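Local structure of protein virC2 (Agrobacterium tumefaciens, 2RH3) at residues L5-P10 with K103-A108; K56-P61 with A108-F113. The protein enhances T-DNA transfer and virulence, and probably binds DNA through this C-terminal part, which has a ribbon-helix-helix fold. All coordinates share one frame; numbering follows the deposited sequence.

Contact 1: residues L5-P10 with K103-A108; sequences LSARPP and KLATAA
Strand 5-7 lies across helix 103-108 with the two short axes 6.4 Å apart and 53° between their directions, and Leu5 can be followed across the crossing from CB to one of its branches. Its CB rests on the methyl of Ala105, with 4.0 Å between Leu5 CB and Ala105 CB. CG then leaves anti to the carbonyl carbon (chi1 -52°), and from it the CD2 branch reaches Leu104 CD2 at 3.9 Å, with Leu104 CG just behind, the two side chains crossing obliquely. The same Ala105 methyl also takes Ala7 from the strand, CB to CB at 4.2 Å, so one small side chain serves two alternate strand residues. Between them Ser6 turns its CB away from the helix, yet its carbonyl comes close, Ser6 O standing 3.3 Å from Ala105 CB and receiving a weak hydrogen bond from His102 ND1. No direct hydrogen bond joins the two segments. Instead a single water accepts from Arg8 N at 2.9 Å and donates to Thr106 OG1 at 2.7 Å, while the threonine hydroxyl bonds to His102 O one helical turn back. This bridge satisfies the backbone N just past the end of the strand. The arrangement is that of a ribbon-helix-helix core, in which one face of a two-stranded ribbon packs on helices and the other, where Ser6 points, is the one that relatives turn to DNA. Backbone bonds pair Leu5 with Thr73 and Ala7 with Val71 of strand 71-76; Leu39 of helix 27-47 packs on Leu5, Phe42 on Leu104, and Ile82 and Phe89 of helix 79-89 also on Leu104.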
ATOM      1  N   LEU A   5       0.552   6.619   7.075  1.00 29.43           N
ATOM      2  CA  LEU A   5       0.545   6.007   5.749  1.00 28.07           C
ATOM      3  C   LEU A   5      -0.449   6.708   4.828  1.00 26.74           C
ATOM      4  O   LEU A   5      -1.423   7.296   5.286  1.00 26.29           O
ATOM      5  CB  LEU A   5       0.123   4.540   5.878  1.00 28.28           C
ATOM      6  CG  LEU A   5       0.898   3.699   6.895  1.00 28.71           C
ATOM      7  CD1 LEU A   5      -0.010   2.636   7.499  1.00 31.13           C
ATOM      8  CD2 LEU A   5       2.132   3.079   6.250  1.00 28.98           C
ATOM      9  N   SER A   6      -0.206   6.625   3.527  1.00 25.81           N
ATOM     10  CA  SER A   6      -1.107   7.213   2.546  1.00 25.19           C
ATOM     11  C   SER A   6      -0.994   6.475   1.229  1.00 24.24           C
ATOM     12  O   SER A   6       0.069   5.964   0.884  1.00 23.64           O
ATOM     13  CB  SER A   6      -0.827   8.708   2.353  1.00 25.26           C
ATOM     14  OG  SER A   6       0.480   8.929   1.861  1.00 26.35           O
ATOM     15  N   ALA A   7      -2.107   6.398   0.502  1.00 23.30           N
ATOM     16  CA  ALA A   7      -2.122   5.728  -0.791  1.00 22.53           C
ATOM     17  C   ALA A   7      -3.271   6.218  -1.648  1.00 22.30           C
ATOM     18  O   ALA A   7      -4.262   6.726  -1.132  1.00 22.70           O
ATOM     19  CB  ALA A   7      -2.226   4.221  -0.609  1.00 23.21           C
ATOM     20  N   ARG A   8      -3.125   6.055  -2.958  1.00 22.82           N
ATOM     21  CA  ARG A   8      -4.187   6.401  -3.910  1.00 22.45           C
ATOM     22  C   ARG A   8      -4.918   5.141  -4.356  1.00 21.85           C
ATOM     23  O   ARG A   8      -4.302   4.111  -4.566  1.00 21.33           O
ATOM     24  CB  ARG A   8      -3.586   7.035  -5.158  1.00 23.64           C
ATOM     25  CG  ARG A   8      -2.984   8.404  -4.976  1.00 26.05           C
ATOM     26  CD  ARG A   8      -2.550   8.935  -6.326  1.00 29.76           C
ATOM     27  NE  ARG A   8      -2.071  10.311  -6.233  1.00 33.33           N
ATOM     28  CZ  ARG A   8      -2.852  11.384  -6.293  1.00 33.28           C
ATOM     29  NH1 ARG A   8      -4.167  11.261  -6.441  1.00 35.26           N
ATOM     30  NH2 ARG A   8      -2.312  12.590  -6.198  0.50 34.13           N
ATOM     31  N   PRO A   9      -6.240   5.225  -4.548  1.00 21.35           N
ATOM     32  CA  PRO A   9      -6.912   4.059  -5.113  1.00 21.65           C
ATOM     33  C   PRO A   9      -6.364   3.669  -6.497  1.00 21.79           C
ATOM     34  O   PRO A   9      -5.932   4.550  -7.269  1.00 22.29           O
ATOM     35  CB  PRO A   9      -8.371   4.516  -5.212  1.00 22.39           C
ATOM     36  CG  PRO A   9      -8.499   5.590  -4.152  1.00 22.04           C
ATOM     37  CD  PRO A   9      -7.186   6.314  -4.231  1.00 22.22           C
ATOM     38  N   PRO A  10      -6.377   2.362  -6.812  1.00 21.88           N
ATOM     39  CA  PRO A  10      -5.888   1.900  -8.099  1.00 22.39           C
ATOM     40  C   PRO A  10      -6.861   2.252  -9.227  1.00 22.57           C
ATOM     41  O   PRO A  10      -8.056   2.529  -8.977  1.00 22.20           O
ATOM     42  CB  PRO A  10      -5.822   0.380  -7.915  1.00 22.21           C
ATOM     43  CG  PRO A  10      -6.893   0.083  -6.924  1.00 21.54           C
ATOM     44  CD  PRO A  10      -6.870   1.247  -5.977  1.00 21.95           C
ATOM     45  N   LYS A 103       5.361   5.659   0.478  1.00 20.87           N
ATOM     46  CA  LYS A 103       6.137   4.597  -0.171  1.00 20.43           C
ATOM     47  C   LYS A 103       5.791   3.234   0.405  1.00 20.50           C
ATOM     48  O   LYS A 103       5.609   2.258  -0.340  1.00 20.12           O
ATOM     49  CB  LYS A 103       7.649   4.858  -0.027  1.00 20.68           C
ATOM     50  CG  LYS A 103       8.131   5.990  -0.904  1.00 21.89           C
ATOM     51  CD  LYS A 103       9.657   6.056  -0.907  1.00 25.23           C
ATOM     52  CE  LYS A 103      10.163   7.346  -1.528  1.00 28.33           C
ATOM     53  NZ  LYS A 103       9.802   7.479  -2.970  1.00 32.36           N
ATOM     54  N   LEU A 104       5.690   3.182   1.734  1.00 20.52           N
ATOM     55  CA  LEU A 104       5.414   1.931   2.440  1.00 21.23           C
ATOM     56  C   LEU A 104       4.013   1.417   2.103  1.00 21.36           C
ATOM     57  O   LEU A 104       3.857   0.253   1.711  1.00 21.31           O
ATOM     58  CB  LEU A 104       5.574   2.114   3.954  1.00 21.42           C
ATOM     59  CG  LEU A 104       5.352   0.860   4.821  1.00 22.95           C
ATOM     60  CD1 LEU A 104       6.287  -0.270   4.405  1.00 25.56           C
ATOM     61  CD2 LEU A 104       5.492   1.155   6.300  1.00 22.50           C
ATOM     62  N   ALA A 105       3.010   2.282   2.227  1.00 21.38           N
ATOM     63  CA  ALA A 105       1.624   1.874   1.911  1.00 21.59           C
ATOM     64  C   ALA A 105       1.480   1.463   0.456  1.00 21.86           C
ATOM     65  O   ALA A 105       0.851   0.442   0.145  1.00 21.47           O
ATOM     66  CB  ALA A 105       0.643   2.983   2.247  1.00 21.90           C
ATOM     67  N   THR A 106       2.076   2.250  -0.438  1.00 22.08           N
ATOM     68  CA  THR A 106       1.976   1.988  -1.863  1.00 22.33           C
ATOM     69  C   THR A 106       2.601   0.635  -2.235  1.00 21.94           C
ATOM     70  O   THR A 106       2.017  -0.126  -3.009  1.00 22.00           O
ATOM     71  CB  THR A 106       2.544   3.167  -2.690  1.00 22.70           C
ATOM     72  OG1 THR A 106       1.742   4.335  -2.434  1.00 24.31           O
ATOM     73  CG2 THR A 106       2.525   2.846  -4.180  1.00 23.99           C
ATOM     74  N   ALA A 107       3.766   0.332  -1.663  1.00 21.40           N
ATOM     75  CA  ALA A 107       4.414  -0.962  -1.879  1.00 20.40           C
ATOM     76  C   ALA A 107       3.579  -2.123  -1.337  1.00 20.43           C
ATOM     77  O   ALA A 107       3.467  -3.152  -1.986  1.00 20.83           O
ATOM     78  CB  ALA A 107       5.813  -0.984  -1.244  1.00 21.38           C
ATOM     79  N   ALA A 108       3.017  -1.946  -0.148  1.00 19.82           N
ATOM     80  CA  ALA A 108       2.190  -2.979   0.473  1.00 19.42           C
ATOM     81  C   ALA A 108       0.992  -3.311  -0.433  1.00 19.39           C
ATOM     82  O   ALA A 108       0.660  -4.478  -0.671  1.00 19.07           O
ATOM     83  CB  ALA A 108       1.745  -2.517   1.843  1.00 19.56           C
TER
HETATM   84  O   HOH W   1      -0.499   5.022  -3.763  1.00 30.98           O

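Contact 2: residues K56-P61 with A108-F113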
ATOM      1  N   LYS A  56       6.716  -1.983  -6.451  1.00 29.80           N
ATOM      2  CA  LYS A  56       6.790  -0.729  -5.698  1.00 29.31           C
ATOM      3  C   LYS A  56       5.519   0.119  -5.830  1.00 28.73           C
ATOM      4  O   LYS A  56       5.147   0.842  -4.904  1.00 28.71           O
ATOM      5  CB  LYS A  56       8.020   0.089  -6.136  1.00 29.73           C
ATOM      6  CG  LYS A  56       9.354  -0.539  -5.753  0.50 30.54           C
ATOM      7  CD  LYS A  56       9.811  -0.079  -4.377  0.50 31.87           C
ATOM      8  CE  LYS A  56      10.933  -0.949  -3.855  0.50 31.71           C
ATOM      9  NZ  LYS A  56      10.420  -2.240  -3.318  0.50 32.16           N
ATOM     10  N   SER A  57       4.862   0.014  -6.979  1.00 27.70           N
ATOM     11  CA  SER A  57       3.665   0.808  -7.265  1.00 27.08           C
ATOM     12  C   SER A  57       2.711   0.098  -8.223  1.00 26.10           C
ATOM     13  O   SER A  57       2.969  -1.020  -8.673  1.00 25.45           O
ATOM     14  CB  SER A  57       4.059   2.177  -7.838  1.00 27.82           C
ATOM     15  OG  SER A  57       4.863   2.010  -8.993  1.00 30.68           O
ATOM     16  N   TYR A  58       1.613   0.781  -8.545  1.00 24.63           N
ATOM     17  CA  TYR A  58       0.539   0.222  -9.359  1.00 23.79           C
ATOM     18  C   TYR A  58      -0.132   1.340 -10.154  1.00 23.72           C
ATOM     19  O   TYR A  58      -0.000   2.520  -9.789  1.00 23.56           O
ATOM     20  CB  TYR A  58      -0.507  -0.478  -8.476  1.00 23.18           C
ATOM     21  CG  TYR A  58      -0.960   0.364  -7.301  1.00 20.98           C
ATOM     22  CD1 TYR A  58      -2.046   1.251  -7.428  1.00 19.10           C
ATOM     23  CD2 TYR A  58      -0.296   0.295  -6.076  1.00 19.72           C
ATOM     24  CE1 TYR A  58      -2.447   2.039  -6.368  1.00 19.60           C
ATOM     25  CE2 TYR A  58      -0.674   1.093  -5.006  1.00 19.87           C
ATOM     26  CZ  TYR A  58      -1.779   1.946  -5.151  1.00 20.85           C
ATOM     27  OH  TYR A  58      -2.176   2.726  -4.089  1.00 21.67           O
ATOM     28  N   PRO A  59      -0.840   0.985 -11.241  1.00 23.97           N
ATOM     29  CA  PRO A  59      -1.520   2.014 -12.047  1.00 24.09           C
ATOM     30  C   PRO A  59      -2.624   2.737 -11.265  1.00 24.24           C
ATOM     31  O   PRO A  59      -3.399   2.102 -10.544  1.00 23.25           O
ATOM     32  CB  PRO A  59      -2.138   1.208 -13.192  1.00 24.27           C
ATOM     33  CG  PRO A  59      -1.342  -0.040 -13.257  1.00 24.90           C
ATOM     34  CD  PRO A  59      -1.053  -0.356 -11.816  1.00 24.55           C
ATOM     35  N   ILE A  60      -2.675   4.058 -11.421  1.00 24.49           N
ATOM     36  CA  ILE A  60      -3.749   4.885 -10.853  1.00 25.34           C
ATOM     37  C   ILE A  60      -4.623   5.485 -11.979  1.00 24.72           C
ATOM     38  O   ILE A  60      -4.179   5.554 -13.129  1.00 24.44           O
ATOM     39  CB  ILE A  60      -3.165   5.972  -9.929  1.00 25.27           C
ATOM     40  CG1 ILE A  60      -2.186   6.867 -10.700  1.00 27.16           C
ATOM     41  CG2 ILE A  60      -2.497   5.319  -8.696  1.00 26.88           C
ATOM     42  CD1 ILE A  60      -2.135   8.289 -10.210  1.00 29.91           C
ATOM     43  N   PRO A  61      -5.877   5.894 -11.666  1.00 24.70           N
ATOM     44  CA  PRO A  61      -6.755   6.356 -12.756  1.00 24.19           C
ATOM     45  C   PRO A  61      -6.310   7.683 -13.362  1.00 23.59           C
ATOM     46  O   PRO A  61      -5.728   8.511 -12.657  1.00 22.89           O
ATOM     47  CB  PRO A  61      -8.122   6.542 -12.079  1.00 24.25           C
ATOM     48  CG  PRO A  61      -8.006   5.967 -10.710  1.00 25.49           C
ATOM     49  CD  PRO A  61      -6.546   5.925 -10.351  1.00 24.91           C
ATOM     50  N   ALA A 108       3.017  -1.946  -0.148  1.00 19.82           N
ATOM     51  CA  ALA A 108       2.190  -2.979   0.473  1.00 19.42           C
ATOM     52  C   ALA A 108       0.992  -3.311  -0.433  1.00 19.39           C
ATOM     53  O   ALA A 108       0.660  -4.478  -0.671  1.00 19.07           O
ATOM     54  CB  ALA A 108       1.745  -2.517   1.843  1.00 19.56           C
ATOM     55  N   LEU A 109       0.368  -2.272  -0.962  1.00 19.51           N
ATOM     56  CA  LEU A 109      -0.770  -2.459  -1.867  1.00 19.80           C
ATOM     57  C   LEU A 109      -0.344  -3.049  -3.203  1.00 20.09           C
ATOM     58  O   LEU A 109      -1.014  -3.921  -3.739  1.00 19.77           O
ATOM     59  CB  LEU A 109      -1.502  -1.133  -2.061  1.00 19.73           C
ATOM     60  CG  LEU A 109      -2.311  -0.653  -0.861  1.00 20.98           C
ATOM     61  CD1 LEU A 109      -2.690   0.820  -1.077  1.00 21.31           C
ATOM     62  CD2 LEU A 109      -3.562  -1.513  -0.639  1.00 21.99           C
ATOM     63  N   ALA A 110       0.776  -2.560  -3.749  1.00 19.50           N
ATOM     64  CA  ALA A 110       1.294  -3.076  -4.997  1.00 20.23           C
ATOM     65  C   ALA A 110       1.495  -4.595  -4.906  1.00 19.97           C
ATOM     66  O   ALA A 110       1.198  -5.309  -5.846  1.00 20.31           O
ATOM     67  CB  ALA A 110       2.594  -2.372  -5.358  1.00 20.13           C
ATOM     68  N   CYS A 111       1.990  -5.044  -3.754  0.50 21.19           N
ATOM     69  CA  CYS A 111       2.204  -6.458  -3.448  0.50 20.97           C
ATOM     70  C   CYS A 111       0.888  -7.254  -3.379  0.50 20.80           C
ATOM     71  O   CYS A 111       0.790  -8.361  -3.914  0.50 20.80           O
ATOM     72  CB  CYS A 111       2.977  -6.574  -2.127  0.50 21.21           C
ATOM     73  SG  CYS A 111       3.543  -8.224  -1.727  0.50 22.95           S
ATOM     74  N   PHE A 112      -0.116  -6.673  -2.725  1.00 20.38           N
ATOM     75  CA  PHE A 112      -1.442  -7.272  -2.591  1.00 20.21           C
ATOM     76  C   PHE A 112      -2.070  -7.426  -3.985  1.00 19.25           C
ATOM     77  O   PHE A 112      -2.603  -8.488  -4.332  1.00 19.74           O
ATOM     78  CB  PHE A 112      -2.321  -6.361  -1.708  1.00 20.09           C
ATOM     79  CG  PHE A 112      -3.690  -6.910  -1.459  1.00 21.31           C
ATOM     80  CD1 PHE A 112      -3.965  -7.620  -0.291  1.00 22.85           C
ATOM     81  CD2 PHE A 112      -4.710  -6.714  -2.386  1.00 21.41           C
ATOM     82  CE1 PHE A 112      -5.250  -8.147  -0.061  1.00 23.58           C
ATOM     83  CE2 PHE A 112      -5.979  -7.240  -2.168  1.00 20.70           C
ATOM     84  CZ  PHE A 112      -6.250  -7.944  -1.002  1.00 21.66           C
ATOM     85  N   PHE A 113      -1.997  -6.361  -4.789  1.00 18.55           N
ATOM     86  CA  PHE A 113      -2.576  -6.376  -6.126  1.00 18.88           C
ATOM     87  C   PHE A 113      -1.860  -7.367  -7.060  1.00 18.87           C
ATOM     88  O   PHE A 113      -2.513  -8.032  -7.850  1.00 19.09           O
ATOM     89  CB  PHE A 113      -2.600  -4.988  -6.760  1.00 19.01           C
ATOM     90  CG  PHE A 113      -3.369  -3.944  -5.972  1.00 18.39           C
ATOM     91  CD1 PHE A 113      -4.545  -4.268  -5.255  1.00 19.01           C
ATOM     92  CD2 PHE A 113      -2.937  -2.619  -5.988  1.00 20.02           C
ATOM     93  CE1 PHE A 113      -5.243  -3.280  -4.538  1.00 20.57           C
ATOM     94  CE2 PHE A 113      -3.636  -1.630  -5.293  1.00 21.89           C
ATOM     95  CZ  PHE A 113      -4.786  -1.966  -4.560  1.00 19.57           C
TER
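Tyr58 OH is held by one hydrogen bond, given to Arg8 O just beyond the ribbon strand, and Leu109 CD1 packs against the same oxygen at 3.6 Å. The tyrosine thus ties the loop after helix 27-47 to both the ribbon and the last helix of this ribbon-helix-helix fold. Its CG takes the crowded position between the backbone N and the carbonyl carbon (chi1 49°), which turns the ring toward the helix, one face under Phe113 and its CD2-CE2 side toward Ala110 and Leu109. Phe113 meets it in a T-shaped stack: the ring planes stand at 89° and the ring centroids of Tyr58 and Phe113 are 5.0 Å apart. The phenylalanine supplies the edge, with its CE2 over the centre of the Tyr58 ring, 3.7 Å above the plane. Leu109 CB approaches Tyr58 CE2 obliquely, at 3.8 Å. Ala110 CB lies in the plane of the tyrosine ring at its edge, 4.0 Å from Tyr58 CD2, and it also touches the loop backbone, Ser57 O being 3.6 Å away. The phenylalanine ring has a neighbour within its own helix: Leu109 O, which accepts the hydrogen bond from Phe113 N at 2.8 Å, sits 3.1 Å above the Phe113 ring plane, offset toward the rim.

Contact 1 and contact 2 follow each other along helix 97-118, sharing Ala108, and their centres are 7 Å apart. The two non-helical segments, 5-10 and 56-61, also meet directly: the hydrogen bond between Tyr58 OH and Arg8 O measures 2.6 Å, and Pro9 O packs on Pro61 CD at 3.4 Å. Each contact's helix residues reach the other's partner as well, with Thr106 CG2 3.4 Å from Lys56 O and Ala7 CB 3.5 Å from Leu109 CD1. Contact 1 is buried, its centre about 3 Å from that of the chain, whereas contact 2, about 7 Å out, is only partly buried. Together they place ribbon and loop against successive turns of one helix.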